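Local coordinates for protein pyruvate kinase (Toxoplasma gondii, PDB 3GG8) that catalyses, as a pyruvate kinase, the last step of glycolysis, passing the phosphoryl group of phosphoenolpyruvate to ADP to give pyruvate and ATP, at residues I107-L112 and I187-M193; T125-T130 and E138-C143; L269-I275 and C302-P308. All coordinates share one frame; numbering follows the deposited sequence.

Interaction 1: residues I107-L112 and I187-M193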
loop_
_atom_site.group_PDB
_atom_site.type_symbol
_atom_site.label_atom_id
_atom_site.label_comp_id
_atom_site.label_asym_id
_atom_site.label_seq_id
_atom_site.Cartn_x
_atom_site.Cartn_y
_atom_site.Cartn_z
ATOM N N ILE C 107 -27.206 -36.400 24.112
ATOM C CA ILE C 107 -27.690 -37.663 23.563
ATOM C C ILE C 107 -26.805 -38.761 24.127
ATOM O O ILE C 107 -25.578 -38.615 24.155
ATOM C CB ILE C 107 -27.688 -37.706 22.021
ATOM C CG1 ILE C 107 -28.523 -36.551 21.464
ATOM C CG2 ILE C 107 -28.246 -39.044 21.529
ATOM C CD1 ILE C 107 -28.366 -36.297 19.974
ATOM N N ARG C 108 -27.435 -39.843 24.584
ATOM C CA ARG C 108 -26.702 -40.965 25.161
ATOM C C ARG C 108 -27.249 -42.312 24.702
ATOM O O ARG C 108 -28.438 -42.441 24.370
ATOM C CB ARG C 108 -26.692 -40.867 26.702
ATOM C CG ARG C 108 -25.514 -40.064 27.246
ATOM C CD ARG C 108 -25.634 -39.767 28.732
ATOM N NE ARG C 108 -24.380 -40.066 29.443
ATOM C CZ ARG C 108 -23.286 -39.301 29.446
ATOM N NH1 ARG C 108 -22.211 -39.696 30.126
ATOM N NH2 ARG C 108 -23.252 -38.153 28.769
ATOM N N THR C 109 -26.374 -43.313 24.675
ATOM C CA THR C 109 -26.812 -44.701 24.490
ATOM C C THR C 109 -27.513 -45.180 25.765
ATOM O O THR C 109 -27.412 -44.549 26.810
ATOM C CB THR C 109 -25.649 -45.663 24.159
ATOM O OG1 THR C 109 -24.738 -45.716 25.261
ATOM C CG2 THR C 109 -24.887 -45.212 22.914
ATOM N N GLY C 110 -28.234 -46.290 25.671
ATOM C CA GLY C 110 -28.891 -46.855 26.839
ATOM C C GLY C 110 -28.060 -47.891 27.570
ATOM O O GLY C 110 -26.822 -47.870 27.522
ATOM N N PHE C 111 -28.754 -48.809 28.235
ATOM C CA PHE C 111 -28.123 -49.812 29.088
ATOM C C PHE C 111 -27.836 -51.108 28.342
ATOM O O PHE C 111 -28.528 -51.440 27.392
ATOM C CB PHE C 111 -28.989 -50.071 30.328
ATOM C CG PHE C 111 -29.139 -48.865 31.213
ATOM C CD1 PHE C 111 -28.135 -48.519 32.111
ATOM C CD2 PHE C 111 -30.275 -48.062 31.131
ATOM C CE1 PHE C 111 -28.262 -47.397 32.924
ATOM C CE2 PHE C 111 -30.418 -46.935 31.944
ATOM C CZ PHE C 111 -29.412 -46.601 32.842
ATOM N N LEU C 112 -26.803 -51.816 28.790
ATOM C CA LEU C 112 -26.355 -53.064 28.182
ATOM C C LEU C 112 -26.621 -54.258 29.108
ATOM O O LEU C 112 -26.624 -54.122 30.334
ATOM C CB LEU C 112 -24.864 -52.971 27.814
ATOM C CG LEU C 112 -24.508 -52.015 26.658
ATOM C CD1 LEU C 112 -23.000 -51.807 26.509
ATOM C CD2 LEU C 112 -25.126 -52.493 25.336
ATOM N N ILE C 187 -17.786 -50.721 23.076
ATOM C CA ILE C 187 -18.488 -49.630 23.756
ATOM C C ILE C 187 -19.130 -50.085 25.070
ATOM O O ILE C 187 -19.634 -51.205 25.175
ATOM C CB ILE C 187 -19.523 -48.896 22.823
ATOM C CG1 ILE C 187 -20.516 -49.892 22.207
ATOM C CG2 ILE C 187 -18.790 -48.096 21.730
ATOM C CD1 ILE C 187 -21.794 -49.260 21.682
ATOM N N GLY C 188 -19.071 -49.204 26.067
ATOM C CA GLY C 188 -19.782 -49.385 27.320
ATOM C C GLY C 188 -21.171 -48.789 27.215
ATOM O O GLY C 188 -21.619 -48.421 26.126
ATOM N N GLU C 189 -21.862 -48.699 28.349
ATOM C CA GLU C 189 -23.240 -48.216 28.369
ATOM C C GLU C 189 -23.346 -46.742 28.726
ATOM O O GLU C 189 -22.458 -46.184 29.389
ATOM C CB GLU C 189 -24.124 -49.065 29.289
ATOM C CG GLU C 189 -23.564 -49.384 30.667
ATOM C CD GLU C 189 -24.529 -50.221 31.492
ATOM O OE1 GLU C 189 -24.504 -50.115 32.734
ATOM O OE2 GLU C 189 -25.334 -50.975 30.909
ATOM N N ARG C 190 -24.438 -46.122 28.272
ATOM C CA ARG C 190 -24.690 -44.692 28.474
ATOM C C ARG C 190 -23.513 -43.825 28.018
ATOM O O ARG C 190 -23.012 -42.973 28.768
ATOM C CB ARG C 190 -25.033 -44.380 29.931
ATOM C CG ARG C 190 -25.904 -45.397 30.602
ATOM C CD ARG C 190 -26.600 -44.780 31.780
ATOM N NE ARG C 190 -27.699 -43.932 31.334
ATOM C CZ ARG C 190 -27.865 -42.663 31.692
ATOM N NH1 ARG C 190 -28.898 -41.972 31.212
ATOM N NH2 ARG C 190 -27.005 -42.087 32.527
ATOM N N LYS C 191 -23.072 -44.054 26.788
ATOM C CA LYS C 191 -22.056 -43.214 26.188
ATOM C C LYS C 191 -22.701 -42.099 25.368
ATOM O O LYS C 191 -23.813 -42.247 24.851
ATOM C CB LYS C 191 -21.138 -44.049 25.303
ATOM C CG LYS C 191 -20.416 -45.145 26.017
ATOM C CD LYS C 191 -19.617 -44.633 27.190
ATOM C CE LYS C 191 -18.760 -45.739 27.782
ATOM N NZ LYS C 191 -18.725 -45.642 29.265
ATOM N N ASN C 192 -21.989 -40.983 25.247
ATOM C CA ASN C 192 -22.437 -39.881 24.406
ATOM C C ASN C 192 -22.529 -40.252 22.920
ATOM O O ASN C 192 -21.831 -41.145 22.427
ATOM C CB ASN C 192 -21.572 -38.631 24.617
ATOM C CG ASN C 192 -20.114 -38.830 24.193
ATOM O OD1 ASN C 192 -19.797 -39.610 23.278
ATOM N ND2 ASN C 192 -19.210 -38.100 24.865
ATOM N N MET C 193 -23.413 -39.548 22.225
ATOM C CA MET C 193 -23.627 -39.739 20.800
ATOM C C MET C 193 -23.566 -38.400 20.073
ATOM O O MET C 193 -23.964 -37.352 20.602
ATOM C CB MET C 193 -24.969 -40.442 20.545
ATOM C CG MET C 193 -25.023 -41.858 21.124
ATOM S SD MET C 193 -26.613 -42.696 20.941
ATOM C CE MET C 193 -26.784 -42.781 19.152
#
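Phe-111 and Arg-190 run side by side and point the same way, with ring and guanidinium planes 17° apart. Arg-190 CD and NE both touch the CE1-CZ side of the ring, CD 3.3 Å from Phe-111 CE1 and NE 3.5 Å from Phe-111 CZ, and its head reaches a weak hydrogen bond with Tyr-132. Glu-189 meets the same ring with its carboxylate turned 81° to the ring and OE2 near the ring plane at the edge. That oxygen takes a nearly straight bond from Leu-112 N at 2.7 Å, while His-115 binds the other, OE1; a partner on each oxygen should hold the carboxylate's rotation. In Thr-109 the hydroxyl lies between the backbone N and the carbonyl carbon (chi1 64°), where OG1 accepts from Lys-191 N at 2.8 Å. This torsion leaves the methyl CG2 for Met-193 SD, 3.6 Å away. Met-193 also crosses Ile-107 at about a right angle, CB to CG2 3.7 Å. Backbone bonds, including Thr-109 N to Lys-191 O, tie the two loops around a single bridge between Arg-108 and Asn-192. Thr-109 and Leu-112 rest on Ile-141 of strand 140-142, Met-193 on strand 157-160, and Leu-112 and Ile-187 on strand 118-120.

Interaction 2: residues T125-T130 and E138-C143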
loop_
_atom_site.group_PDB
_atom_site.type_symbol
_atom_site.label_atom_id
_atom_site.label_comp_id
_atom_site.label_asym_id
_atom_site.label_seq_id
_atom_site.Cartn_x
_atom_site.Cartn_y
_atom_site.Cartn_z
ATOM N N THR C 125 -24.000 -55.092 11.602
ATOM C CA THR C 125 -25.277 -54.397 11.737
ATOM C C THR C 125 -25.574 -54.041 13.196
ATOM O O THR C 125 -25.513 -54.906 14.071
ATOM C CB THR C 125 -26.408 -55.309 11.193
ATOM O OG1 THR C 125 -26.221 -55.504 9.785
ATOM C CG2 THR C 125 -27.796 -54.726 11.457
ATOM N N LEU C 126 -25.912 -52.776 13.441
ATOM C CA LEU C 126 -26.392 -52.324 14.752
ATOM C C LEU C 126 -27.725 -51.573 14.657
ATOM O O LEU C 126 -27.815 -50.514 14.029
ATOM C CB LEU C 126 -25.351 -51.446 15.449
ATOM C CG LEU C 126 -25.698 -50.709 16.754
ATOM C CD1 LEU C 126 -25.989 -51.669 17.913
ATOM C CD2 LEU C 126 -24.552 -49.767 17.116
ATOM N N LYS C 127 -28.751 -52.134 15.284
ATOM C CA LYS C 127 -30.031 -51.466 15.400
ATOM C C LYS C 127 -29.953 -50.483 16.559
ATOM O O LYS C 127 -29.497 -50.838 17.648
ATOM C CB LYS C 127 -31.139 -52.496 15.632
ATOM C CG LYS C 127 -32.551 -51.937 15.625
ATOM C CD LYS C 127 -33.524 -53.067 15.380
ATOM C CE LYS C 127 -34.942 -52.705 15.796
ATOM N NZ LYS C 127 -35.875 -53.823 15.416
ATOM N N ILE C 128 -30.361 -49.238 16.321
ATOM C CA ILE C 128 -30.496 -48.285 17.410
ATOM C C ILE C 128 -31.953 -47.907 17.579
ATOM O O ILE C 128 -32.545 -47.306 16.694
ATOM C CB ILE C 128 -29.618 -47.038 17.218
ATOM C CG1 ILE C 128 -28.148 -47.441 17.098
ATOM C CG2 ILE C 128 -29.815 -46.037 18.392
ATOM C CD1 ILE C 128 -27.226 -46.282 16.820
ATOM N N VAL C 129 -32.520 -48.261 18.728
ATOM C CA VAL C 129 -33.950 -48.046 18.995
ATOM C C VAL C 129 -34.223 -46.810 19.854
ATOM O O VAL C 129 -33.318 -46.278 20.508
ATOM C CB VAL C 129 -34.634 -49.296 19.646
ATOM C CG1 VAL C 129 -34.358 -50.579 18.839
ATOM C CG2 VAL C 129 -34.226 -49.464 21.117
ATOM N N THR C 130 -35.486 -46.389 19.854
ATOM C CA THR C 130 -35.949 -45.207 20.559
ATOM C C THR C 130 -36.525 -45.537 21.966
ATOM O O THR C 130 -36.676 -44.646 22.796
ATOM C CB THR C 130 -36.976 -44.432 19.659
ATOM O OG1 THR C 130 -36.278 -43.512 18.799
ATOM C CG2 THR C 130 -38.003 -43.667 20.485
ATOM N N GLU C 138 -25.182 -56.808 21.591
ATOM C CA GLU C 138 -24.264 -56.540 20.477
ATOM C C GLU C 138 -24.991 -56.103 19.203
ATOM O O GLU C 138 -24.427 -55.360 18.403
ATOM C CB GLU C 138 -23.366 -57.754 20.191
ATOM C CG GLU C 138 -22.031 -57.398 19.524
ATOM C CD GLU C 138 -21.160 -58.613 19.223
ATOM O OE1 GLU C 138 -20.544 -58.647 18.136
ATOM O OE2 GLU C 138 -21.085 -59.530 20.067
ATOM N N THR C 139 -26.237 -56.549 19.033
ATOM C CA THR C 139 -27.015 -56.285 17.820
ATOM C C THR C 139 -27.914 -55.031 17.887
ATOM O O THR C 139 -28.057 -54.324 16.884
ATOM C CB THR C 139 -27.900 -57.487 17.453
ATOM O OG1 THR C 139 -29.115 -57.447 18.214
ATOM C CG2 THR C 139 -27.157 -58.818 17.694
ATOM N N THR C 140 -28.538 -54.787 19.044
ATOM C CA THR C 140 -29.453 -53.649 19.216
ATOM C C THR C 140 -29.190 -52.843 20.495
ATOM O O THR C 140 -29.000 -53.411 21.563
ATOM C CB THR C 140 -30.969 -54.062 19.074
ATOM O OG1 THR C 140 -31.802 -53.237 19.905
ATOM C CG2 THR C 140 -31.211 -55.518 19.425
ATOM N N ILE C 141 -29.165 -51.516 20.367
ATOM C CA ILE C 141 -29.006 -50.616 21.515
ATOM C C ILE C 141 -30.072 -49.511 21.549
ATOM O O ILE C 141 -30.746 -49.258 20.545
ATOM C CB ILE C 141 -27.552 -50.001 21.614
ATOM C CG1 ILE C 141 -27.256 -49.023 20.476
ATOM C CG2 ILE C 141 -26.480 -51.101 21.689
ATOM C CD1 ILE C 141 -26.029 -48.132 20.748
ATOM N N ALA C 142 -30.212 -48.855 22.703
ATOM C CA ALA C 142 -31.157 -47.745 22.876
ATOM C C ALA C 142 -30.449 -46.396 22.854
ATOM O O ALA C 142 -29.270 -46.303 23.197
ATOM C CB ALA C 142 -31.922 -47.908 24.154
ATOM N N CYS C 143 -31.183 -45.364 22.441
ATOM C CA CYS C 143 -30.682 -43.991 22.360
ATOM C C CYS C 143 -31.686 -43.037 23.024
ATOM O O CYS C 143 -32.887 -43.144 22.784
ATOM C CB CYS C 143 -30.449 -43.617 20.893
ATOM S SG CYS C 143 -30.261 -41.858 20.531
#
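Ile-141 and Ile-128 lie side by side on neighbouring parallel strands, pointing the same way. Ile-141 CB leaves the sheet on the face shared with Ile-128. From there CG1 takes the position between backbone N and carbonyl carbon (chi1 68°), which brings it 3.8 Å from Ile-128 CG1 and 3.9 Å from Leu-126 CD1. The other branch, CG2, lies anti to the carbonyl carbon and also reaches Leu-126 CD1, whose side chain crosses that of Ile-141 at about a right angle. Beyond CG1 the extended chain (chi2 164°) ends at CD1, which meets Thr-109 CG2 at 3.8 Å; the side chain also touches Ile-118 of strand 118-120. The methyl CG2 of Ile-128 presses on Cys-143 CB at 3.5 Å.

The opposite face is more open. There Lys-127 and Thr-140 touch only near their roots, CB to CB, and the extended lysine carries its end away to a cation-pi contact with Tyr-176. Val-129 uses its two methyls separately, CG1 near Thr-140 OG1 at 3.8 Å and CG2 near Ala-142 CB.

Between the faces runs an unbroken backbone ladder. Lys-127 receives from Ile-141 N and gives to Thr-139 O; Val-129 gives to Ile-141 O at 2.7 Å and receives from Cys-143 N. Each residue of the first strand that bonds grips two partners set two apart on the second, and the strands run at 27° to each other. Strand 125-129 is paired along its other edge with the antiparallel strand 176-181, whereas 140-142 is the last strand of the sheet, though Ala-142 also bonds with the backbone of Gly-110. The ladder's bond pairs are the signature of parallel beta pairing, here within the beta-rich B domain that pyruvate kinases carry as an insertion in their barrel.

Interaction 3: residues L269-I275 and C302-P308; sequences LAEADGI and CNVVGKP
This is a buried contact between successive units of the eight-stranded parallel barrel: the end of helix 265-271 and its turn into strand 275-278 meet the end of helix 288-305 and its turn toward strand 309-312. Lys-307 is the central side chain. It stretches out fully beyond CG, crosses Leu-269 obliquely with CD 3.9 Å from Leu-269 CD1, and delivers its ammonium group to carbonyls of the helix's last turn and of the residue just past it. NZ donates to Leu-269 O at 2.9 Å, in the carbonyl plane and on a lone pair, and to Ala-272 O at 2.7 Å, almost straight along the carbonyl. Leu-269 O is shared, since Ala-272 N bonds to it as well. A positive charge placed against a helix C-terminus would probably be stabilised by the helix dipole, and two carbonyls grip the ammonium group.

Beside the lysine, apolar groups pack together. Cys-302 turns its sulfur beside the backbone N (chi1 -70°), where SG lies 3.8 Å from Leu-269 CD1 and 3.7 Å from Ile-275 CG1, a wedge between the helix and the strand. Leu-269 CD1 also reaches Val-305 CG1. Pro-308 CD lies 3.2 Å from Asp-273 O, while the carboxylate of Asp-273 bonds to Ile-252 N of the preceding strand.

The chain then passes into the barrel wall, where Ile-275 N donates to Pro-308 O at 3.0 Å, followed by backbone bonding of Ile-275 with Ile-310. Gly-306, with positive phi, ends helix 288-305 in a Schellman motif and swings the chain round toward Pro-308. Strand 275-278, helix 288-305 and strand 309-312 form a beta-alpha-beta crossover, the repeating unit of the TIM barrel, and the contact joins its alpha-beta turn to the one before it.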
loop_
_atom_site.group_PDB
_atom_site.type_symbol
_atom_site.label_atom_id
_atom_site.label_comp_id
_atom_site.label_asym_id
_atom_site.label_seq_id
_atom_site.Cartn_x
_atom_site.Cartn_y
_atom_site.Cartn_z
ATOM N N LEU C 269 -23.014 -14.890 16.231
ATOM C CA LEU C 269 -22.036 -13.898 16.641
ATOM C C LEU C 269 -22.657 -12.513 16.832
ATOM O O LEU C 269 -22.333 -11.823 17.797
ATOM C CB LEU C 269 -20.895 -13.822 15.633
ATOM C CG LEU C 269 -19.790 -12.785 15.836
ATOM C CD1 LEU C 269 -19.166 -12.821 17.223
ATOM C CD2 LEU C 269 -18.716 -12.978 14.743
ATOM N N ALA C 270 -23.529 -12.106 15.906
ATOM C CA ALA C 270 -24.168 -10.790 15.975
ATOM C C ALA C 270 -25.006 -10.640 17.231
ATOM O O ALA C 270 -25.061 -9.557 17.800
ATOM C CB ALA C 270 -25.028 -10.518 14.725
ATOM N N GLU C 271 -25.660 -11.717 17.663
ATOM C CA GLU C 271 -26.504 -11.650 18.863
ATOM C C GLU C 271 -25.727 -11.779 20.168
ATOM O O GLU C 271 -26.227 -11.423 21.237
ATOM C CB GLU C 271 -27.595 -12.727 18.821
ATOM C CG GLU C 271 -28.758 -12.423 17.893
ATOM C CD GLU C 271 -29.536 -11.177 18.282
ATOM O OE1 GLU C 271 -29.257 -10.602 19.352
ATOM O OE2 GLU C 271 -30.435 -10.764 17.507
ATOM N N ALA C 272 -24.511 -12.295 20.078
ATOM C CA ALA C 272 -23.738 -12.689 21.246
ATOM C C ALA C 272 -22.783 -11.603 21.702
ATOM O O ALA C 272 -22.522 -10.636 20.972
ATOM C CB ALA C 272 -22.956 -13.935 20.933
ATOM N N ASP C 273 -22.247 -11.786 22.909
ATOM C CA ASP C 273 -21.234 -10.901 23.448
ATOM C C ASP C 273 -19.817 -11.448 23.179
ATOM O O ASP C 273 -18.817 -10.774 23.412
ATOM C CB ASP C 273 -21.511 -10.655 24.932
ATOM C CG ASP C 273 -22.883 -10.024 25.160
ATOM O OD1 ASP C 273 -23.131 -8.926 24.603
ATOM O OD2 ASP C 273 -23.727 -10.624 25.871
ATOM N N GLY C 274 -19.751 -12.662 22.641
ATOM C CA GLY C 274 -18.478 -13.330 22.355
ATOM C C GLY C 274 -18.743 -14.795 22.083
ATOM O O GLY C 274 -19.879 -15.253 22.214
ATOM N N ILE C 275 -17.698 -15.525 21.708
ATOM C CA ILE C 275 -17.830 -16.908 21.243
ATOM C C ILE C 275 -16.864 -17.834 21.991
ATOM O O ILE C 275 -15.743 -17.431 22.335
ATOM C CB ILE C 275 -17.594 -17.008 19.676
ATOM C CG1 ILE C 275 -18.728 -16.331 18.876
ATOM C CG2 ILE C 275 -17.327 -18.470 19.200
ATOM C CD1 ILE C 275 -20.162 -16.841 19.181
ATOM N N CYS C 302 -14.765 -13.003 14.839
ATOM C CA CYS C 302 -14.798 -12.382 16.162
ATOM C C CYS C 302 -13.875 -11.174 16.254
ATOM O O CYS C 302 -14.281 -10.128 16.754
ATOM C CB CYS C 302 -14.453 -13.406 17.256
ATOM S SG CYS C 302 -15.788 -14.635 17.469
ATOM N N ASN C 303 -12.638 -11.328 15.780
ATOM C CA ASN C 303 -11.675 -10.239 15.768
ATOM C C ASN C 303 -12.233 -9.012 15.041
ATOM O O ASN C 303 -12.208 -7.910 15.577
ATOM C CB ASN C 303 -10.357 -10.664 15.091
ATOM C CG ASN C 303 -9.503 -11.609 15.945
ATOM O OD1 ASN C 303 -8.549 -12.188 15.428
ATOM N ND2 ASN C 303 -9.834 -11.774 17.236
ATOM N N VAL C 304 -12.743 -9.219 13.831
ATOM C CA VAL C 304 -13.137 -8.125 12.938
ATOM C C VAL C 304 -14.255 -7.265 13.529
ATOM O O VAL C 304 -14.414 -6.085 13.169
ATOM C CB VAL C 304 -13.533 -8.653 11.536
ATOM C CG1 VAL C 304 -14.177 -7.563 10.709
ATOM C CG2 VAL C 304 -12.308 -9.176 10.805
ATOM N N VAL C 305 -15.005 -7.859 14.451
ATOM C CA VAL C 305 -16.178 -7.233 15.013
ATOM C C VAL C 305 -15.925 -6.819 16.472
ATOM O O VAL C 305 -16.765 -6.163 17.105
ATOM C CB VAL C 305 -17.406 -8.173 14.807
ATOM C CG1 VAL C 305 -17.717 -9.023 16.045
ATOM C CG2 VAL C 305 -18.603 -7.388 14.302
ATOM N N GLY C 306 -14.749 -7.190 16.984
ATOM C CA GLY C 306 -14.271 -6.772 18.298
ATOM C C GLY C 306 -14.883 -7.480 19.489
ATOM O O GLY C 306 -14.967 -6.908 20.575
ATOM N N LYS C 307 -15.316 -8.724 19.304
ATOM C CA LYS C 307 -15.950 -9.483 20.383
ATOM C C LYS C 307 -15.023 -10.626 20.824
ATOM O O LYS C 307 -14.403 -11.293 19.966
ATOM C CB LYS C 307 -17.310 -10.018 19.917
ATOM C CG LYS C 307 -18.399 -8.941 19.743
ATOM C CD LYS C 307 -19.738 -9.582 19.387
ATOM C CE LYS C 307 -20.888 -8.574 19.373
ATOM N NZ LYS C 307 -22.132 -9.127 18.733
ATOM N N PRO C 308 -14.903 -10.859 22.147
ATOM C CA PRO C 308 -13.918 -11.840 22.620
ATOM C C PRO C 308 -14.202 -13.258 22.146
ATOM O O PRO C 308 -15.351 -13.677 22.117
ATOM C CB PRO C 308 -14.062 -11.771 24.139
ATOM C CG PRO C 308 -15.433 -11.207 24.360
ATOM C CD PRO C 308 -15.647 -10.246 23.264
#

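Interactions 1 and 2 belong to one beta-rich region, their centres about 10 Å apart, and they touch: Gly-110 N probably bonds to Ala-142 O, and Ile-107 and Met-193 pack on the sulfur of Cys-143. Interaction 2 lies within the chain span that interaction 1 closes. Both are partly buried and use backbone bonds, but interaction 1 adds side-chain acceptors (Thr-109 OG1, Glu-189 OE2) and an arginine beside a ring, interaction 2 a regular parallel ladder with an apolar face. Interaction 3, its centre about 35 Å and 41 Å from theirs, is the buried one, at helix-to-strand turns of the barrel, where a lysine bonds carbonyls at a helix end and a cysteine sulfur packs against leucine and isoleucine.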